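Local structure of glucokinase (Enterococcus faecalis, 2QM1) at residues 27-32 with 307-312; 9-14 with 18-23. The protein probably phosphorylates glucose at the expense of ATP, as a zinc-containing glucokinase of the ROK family within the actin-like ATPase clan. All coordinates share one frame; numbering follows the deposited sequence. Where two conformers were deposited one is given.

Interaction 1: 27-32 with 307-312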
loop_
_atom_site.group_PDB
_atom_site.type_symbol
_atom_site.label_atom_id
_atom_site.label_comp_id
_atom_site.label_asym_id
_atom_site.label_seq_id
_atom_site.Cartn_x
_atom_site.Cartn_y
_atom_site.Cartn_z
ATOM N N GLY B 27 -0.355 -4.162 -27.672
ATOM C CA GLY B 27 0.608 -4.934 -26.902
ATOM C C GLY B 27 0.864 -6.363 -27.343
ATOM O O GLY B 27 1.237 -7.186 -26.527
ATOM N N VAL B 28 0.688 -6.649 -28.632
ATOM C CA VAL B 28 1.184 -7.874 -29.261
ATOM C C VAL B 28 2.609 -7.635 -29.763
ATOM O O VAL B 28 2.854 -6.677 -30.482
ATOM C CB VAL B 28 0.340 -8.268 -30.483
ATOM C CG1 VAL B 28 0.781 -9.602 -31.088
ATOM C CG2 VAL B 28 -1.186 -8.230 -30.150
ATOM N N VAL B 29 3.522 -8.521 -29.381
ATOM C CA VAL B 29 4.943 -8.418 -29.678
ATOM C C VAL B 29 5.193 -8.722 -31.174
ATOM O O VAL B 29 4.822 -9.781 -31.650
ATOM C CB VAL B 29 5.773 -9.425 -28.732
ATOM C CG1 VAL B 29 7.276 -9.380 -29.024
ATOM C CG2 VAL B 29 5.552 -9.113 -27.280
ATOM N N GLN B 30 5.787 -7.788 -31.921
ATOM C CA GLN B 30 6.148 -8.030 -33.317
ATOM C C GLN B 30 7.597 -8.566 -33.510
ATOM O O GLN B 30 7.812 -9.433 -34.356
ATOM C CB GLN B 30 5.927 -6.749 -34.134
ATOM C CG GLN B 30 4.464 -6.203 -34.123
ATOM C CD GLN B 30 4.280 -4.888 -34.900
ATOM O OE1 GLN B 30 5.233 -4.090 -35.095
ATOM N NE2 GLN B 30 3.056 -4.637 -35.308
ATOM N N GLN B 31 8.572 -8.055 -32.722
ATOM C CA GLN B 31 10.011 -8.458 -32.757
ATOM C C GLN B 31 10.615 -8.306 -31.398
ATOM O O GLN B 31 10.206 -7.426 -30.687
ATOM C CB GLN B 31 10.864 -7.530 -33.628
ATOM C CG GLN B 31 10.132 -6.522 -34.404
ATOM C CD GLN B 31 11.006 -5.820 -35.409
ATOM O OE1 GLN B 31 12.227 -6.038 -35.472
ATOM N NE2 GLN B 31 10.388 -4.955 -36.201
ATOM N N LYS B 32 11.613 -9.145 -31.067
ATOM C CA LYS B 32 12.376 -9.048 -29.827
ATOM C C LYS B 32 13.835 -9.173 -30.144
ATOM O O LYS B 32 14.189 -9.844 -31.104
ATOM C CB LYS B 32 12.064 -10.232 -28.879
ATOM C CG LYS B 32 10.587 -10.382 -28.435
ATOM C CD LYS B 32 10.401 -11.742 -27.790
ATOM C CE LYS B 32 11.196 -11.896 -26.505
ATOM N NZ LYS B 32 10.767 -13.219 -25.863
ATOM N N GLY B 307 5.802 -14.668 -18.074
ATOM C CA GLY B 307 7.219 -15.001 -17.911
ATOM C C GLY B 307 8.046 -13.747 -18.064
ATOM O O GLY B 307 7.614 -12.643 -17.636
ATOM N N ASN B 308 9.202 -13.873 -18.714
ATOM C CA ASN B 308 10.124 -12.759 -18.731
ATOM C C ASN B 308 9.780 -11.685 -19.763
ATOM O O ASN B 308 10.498 -10.670 -19.838
ATOM C CB ASN B 308 11.583 -13.206 -18.817
ATOM C CG ASN B 308 11.937 -13.897 -20.146
ATOM O OD1 ASN B 308 13.076 -14.287 -20.355
ATOM N ND2 ASN B 308 10.975 -14.079 -21.005
ATOM N N GLU B 309 8.720 -11.916 -20.556
ATOM C CA GLU B 309 8.210 -10.873 -21.485
ATOM C C GLU B 309 7.418 -9.768 -20.762
ATOM O O GLU B 309 7.202 -8.708 -21.345
ATOM C CB GLU B 309 7.382 -11.458 -22.655
ATOM C CG GLU B 309 8.210 -12.133 -23.730
ATOM C CD GLU B 309 7.423 -12.485 -24.996
ATOM O OE1 GLU B 309 8.055 -12.908 -25.993
ATOM O OE2 GLU B 309 6.179 -12.367 -24.994
ATOM N N ALA B 310 6.995 -9.965 -19.506
ATOM C CA ALA B 310 6.205 -8.886 -18.848
ATOM C C ALA B 310 6.916 -7.561 -18.851
ATOM O O ALA B 310 6.271 -6.520 -18.967
ATOM C CB ALA B 310 5.768 -9.231 -17.403
ATOM N N GLY B 311 8.236 -7.579 -18.707
ATOM C CA GLY B 311 9.008 -6.326 -18.641
ATOM C C GLY B 311 8.878 -5.425 -19.855
ATOM O O GLY B 311 8.574 -4.229 -19.734
ATOM N N VAL B 312 9.119 -6.023 -21.014
ATOM C CA VAL B 312 9.094 -5.376 -22.315
ATOM C C VAL B 312 7.653 -4.932 -22.713
ATOM O O VAL B 312 7.433 -3.820 -23.229
ATOM C CB VAL B 312 9.898 -6.349 -23.279
ATOM C CG1 VAL B 312 9.056 -7.446 -24.020
ATOM C CG2 VAL B 312 10.970 -5.713 -23.987
#
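Lys32 and Glu309 form a surface salt bridge between strand 29-36, an outermost strand of the five-stranded mixed sheet, and the turn that leads into helix 310-318, the last of the chain, in the actin-like ATPase fold of the ROK family. The two segments lie far apart in sequence, so the contact ties the C-terminal part of the chain back to the N-terminal sheet. Long, flexible residues suit this spacing, since the nearest CA atoms, those of Lys32 and Val312, are still 9.0 Å apart. Glu309 reaches out fully extended beyond CG, and Lys32 crosses it at about a right angle. The bend of Lys32 at chi3 (65°) swings CE and NZ round to Glu309, with CE of Lys32 3.3 Å from OE1 of Glu309. The other oxygen, OE2 of Glu309, merely lies against CG2 of the partly exposed Val29, at a van der Waals distance of 4.0 Å. Within strand 29-36, Gln30 and Gln31 both face Ile22 of strand 17-24, a classic beta bulge, and Gln31 OE1 is hydrogen-bonded to Arg57. The ammonium group itself meets the carboxylate on its anti lone pair, NZ of Lys32 standing 2.7 Å from OE1 of Glu309.

Interaction 2: 9-14 with 18-23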
loop_
_atom_site.group_PDB
_atom_site.type_symbol
_atom_site.label_atom_id
_atom_site.label_comp_id
_atom_site.label_asym_id
_atom_site.label_seq_id
_atom_site.Cartn_x
_atom_site.Cartn_y
_atom_site.Cartn_z
ATOM N N ILE B 9 7.828 0.768 -28.584
ATOM C CA ILE B 9 9.040 0.044 -28.229
ATOM C C ILE B 9 9.086 -0.115 -26.702
ATOM O O ILE B 9 8.884 0.851 -25.955
ATOM C CB ILE B 9 10.314 0.787 -28.746
ATOM C CG1 ILE B 9 10.355 0.799 -30.278
ATOM C CG2 ILE B 9 11.624 0.112 -28.143
ATOM C CD1 ILE B 9 11.313 1.838 -30.918
ATOM N N GLY B 10 9.360 -1.329 -26.241
ATOM C CA GLY B 10 9.649 -1.532 -24.801
ATOM C C GLY B 10 11.094 -1.950 -24.569
ATOM O O GLY B 10 11.652 -2.694 -25.352
ATOM N N ILE B 11 11.698 -1.444 -23.501
ATOM C CA ILE B 11 13.072 -1.782 -23.137
ATOM C C ILE B 11 13.029 -2.346 -21.733
ATOM O O ILE B 11 12.445 -1.739 -20.821
ATOM C CB ILE B 11 14.017 -0.568 -23.176
ATOM C CG1 ILE B 11 14.025 0.034 -24.596
ATOM C CG2 ILE B 11 15.451 -0.978 -22.663
ATOM C CD1 ILE B 11 14.292 1.614 -24.702
ATOM N N ASP B 12 13.658 -3.506 -21.585
ATOM C CA ASP B 12 13.815 -4.149 -20.305
ATOM C C ASP B 12 15.323 -4.193 -19.942
ATOM O O ASP B 12 16.063 -5.107 -20.319
ATOM C CB ASP B 12 13.110 -5.514 -20.357
ATOM C CG ASP B 12 13.253 -6.300 -19.087
ATOM O OD1 ASP B 12 13.911 -5.792 -18.164
ATOM O OD2 ASP B 12 12.723 -7.448 -19.028
ATOM N N LEU B 13 15.749 -3.174 -19.199
ATOM C CA LEU B 13 17.158 -2.971 -18.833
ATOM C C LEU B 13 17.476 -3.762 -17.565
ATOM O O LEU B 13 17.011 -3.394 -16.481
ATOM C CB LEU B 13 17.441 -1.463 -18.583
ATOM C CG LEU B 13 18.784 -1.103 -17.910
ATOM C CD1 LEU B 13 20.002 -1.634 -18.687
ATOM C CD2 LEU B 13 18.999 0.423 -17.543
ATOM N N GLY B 14 18.254 -4.844 -17.694
ATOM C CA GLY B 14 18.634 -5.662 -16.528
ATOM C C GLY B 14 20.128 -5.631 -16.250
ATOM O O GLY B 14 20.901 -5.181 -17.081
ATOM N N ILE B 18 19.989 -6.436 -21.770
ATOM C CA ILE B 18 18.999 -5.396 -22.063
ATOM C C ILE B 18 18.163 -6.004 -23.180
ATOM O O ILE B 18 18.711 -6.399 -24.226
ATOM C CB ILE B 18 19.643 -4.038 -22.562
ATOM C CG1 ILE B 18 20.790 -3.578 -21.631
ATOM C CG2 ILE B 18 18.526 -2.948 -22.740
ATOM C CD1 ILE B 18 21.572 -2.326 -22.150
ATOM N N LYS B 19 16.861 -6.122 -22.937
ATOM C CA LYS B 19 15.957 -6.720 -23.901
ATOM C C LYS B 19 15.064 -5.635 -24.495
ATOM O O LYS B 19 14.661 -4.748 -23.776
ATOM C CB LYS B 19 15.070 -7.716 -23.212
ATOM C CG LYS B 19 15.811 -8.804 -22.523
ATOM C CD LYS B 19 14.921 -10.008 -22.475
ATOM C CE LYS B 19 15.107 -10.773 -21.226
ATOM N NZ LYS B 19 14.476 -9.942 -20.158
ATOM N N PHE B 20 14.749 -5.759 -25.785
ATOM C CA PHE B 20 13.909 -4.801 -26.514
ATOM C C PHE B 20 12.771 -5.559 -27.159
ATOM O O PHE B 20 12.911 -6.767 -27.484
ATOM C CB PHE B 20 14.706 -4.136 -27.619
ATOM C CG PHE B 20 15.987 -3.517 -27.169
ATOM C CD1 PHE B 20 16.076 -2.151 -26.979
ATOM C CD2 PHE B 20 17.127 -4.290 -26.978
ATOM C CE1 PHE B 20 17.275 -1.567 -26.567
ATOM C CE2 PHE B 20 18.330 -3.707 -26.544
ATOM C CZ PHE B 20 18.406 -2.346 -26.362
ATOM N N ALA B 21 11.638 -4.879 -27.320
ATOM C CA ALA B 21 10.610 -5.398 -28.215
ATOM C C ALA B 21 9.927 -4.259 -28.892
ATOM O O ALA B 21 9.890 -3.163 -28.349
ATOM C CB ALA B 21 9.579 -6.226 -27.486
ATOM N N ILE B 22 9.351 -4.586 -30.047
ATOM C CA ILE B 22 8.465 -3.739 -30.789
ATOM C C ILE B 22 7.111 -4.411 -30.798
ATOM O O ILE B 22 6.975 -5.599 -31.112
ATOM C CB ILE B 22 8.960 -3.502 -32.212
ATOM C CG1 ILE B 22 10.216 -2.613 -32.190
ATOM C CG2 ILE B 22 7.881 -2.841 -33.025
ATOM C CD1 ILE B 22 10.994 -2.701 -33.446
ATOM N N LEU B 23 6.102 -3.631 -30.442
ATOM C CA LEU B 23 4.807 -4.204 -30.210
ATOM C C LEU B 23 3.771 -3.387 -30.921
ATOM O O LEU B 23 4.010 -2.213 -31.205
ATOM C CB LEU B 23 4.528 -4.182 -28.697
ATOM C CG LEU B 23 5.342 -5.067 -27.744
ATOM C CD1 LEU B 23 6.550 -4.351 -27.173
ATOM C CD2 LEU B 23 4.488 -5.554 -26.567
HETATM O O HOH W 1 16.762 -7.631 -19.228
#
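Chi1 of Asp12 (178°) sets CG opposite the backbone N, while Lys19 bends at chi3 and chi4 to bring its ammonium back alongside the carboxylate; the two side chains project from the same face of a beta hairpin. Its antiparallel strands, 7-13 and 17-24, belong to the N-terminal sheet of the actin-like fold; in relatives, the glycine-rich turn after the equivalent of Asp12 belongs to the phosphate-binding part of the ATP site, and probably does here. Gly10 with Ala21 and Asp12 with Lys19 are hydrogen-bonded pairs. Asp12 N lies 2.7 Å from Lys19 O, and Lys19 N returns a bond to Asp12 O. The small residues Gly10 and Ala21 suit the face that lies near Val312 of helix 310-318. On the other face, the large apolar Ile11, Leu13, Ile18 and Phe20 pack on helix 46-60. There CG2 of Ile11 meets CG2 of Ile18 at 3.7 Å, and CD1 of Leu13 reaches CG1 of Ile18 at 3.6 Å. Phe20 sets CD1 3.8 Å from CG1 of Ile11, and its ring also stacks with Trp33. Ile9 and Ile22 lie side by side, CG1 to CG1 3.9 Å. A water donates to Asp12 O, and the salt bridge spans 3.3 Å from Asp12 OD2 to Lys19 NZ.

Interactions 1 and 2 share one sheet: strand 17-24 is the middle strand of the run 29-36, 17-24, 7-13, and the centres of the two contacts are about 8 Å apart. Ile22 joins them through its backbone, with Gln30 N 2.6 Å from Ile22 O and Gln31 O 3.0 Å from Ile22 N, both probable hydrogen bonds. Helix 310-318 completes the connection, for Val312 CG2 packs 3.4 Å from Gly10 O. In the hairpin of 9-14 with 18-23, the side chain of Asp12 is about 12 Å from the bound magnesium ion, too far to be its ligand, and about 10 Å from that of the ligand Asn116. Interaction 1 lies away from the magnesium and zinc sites.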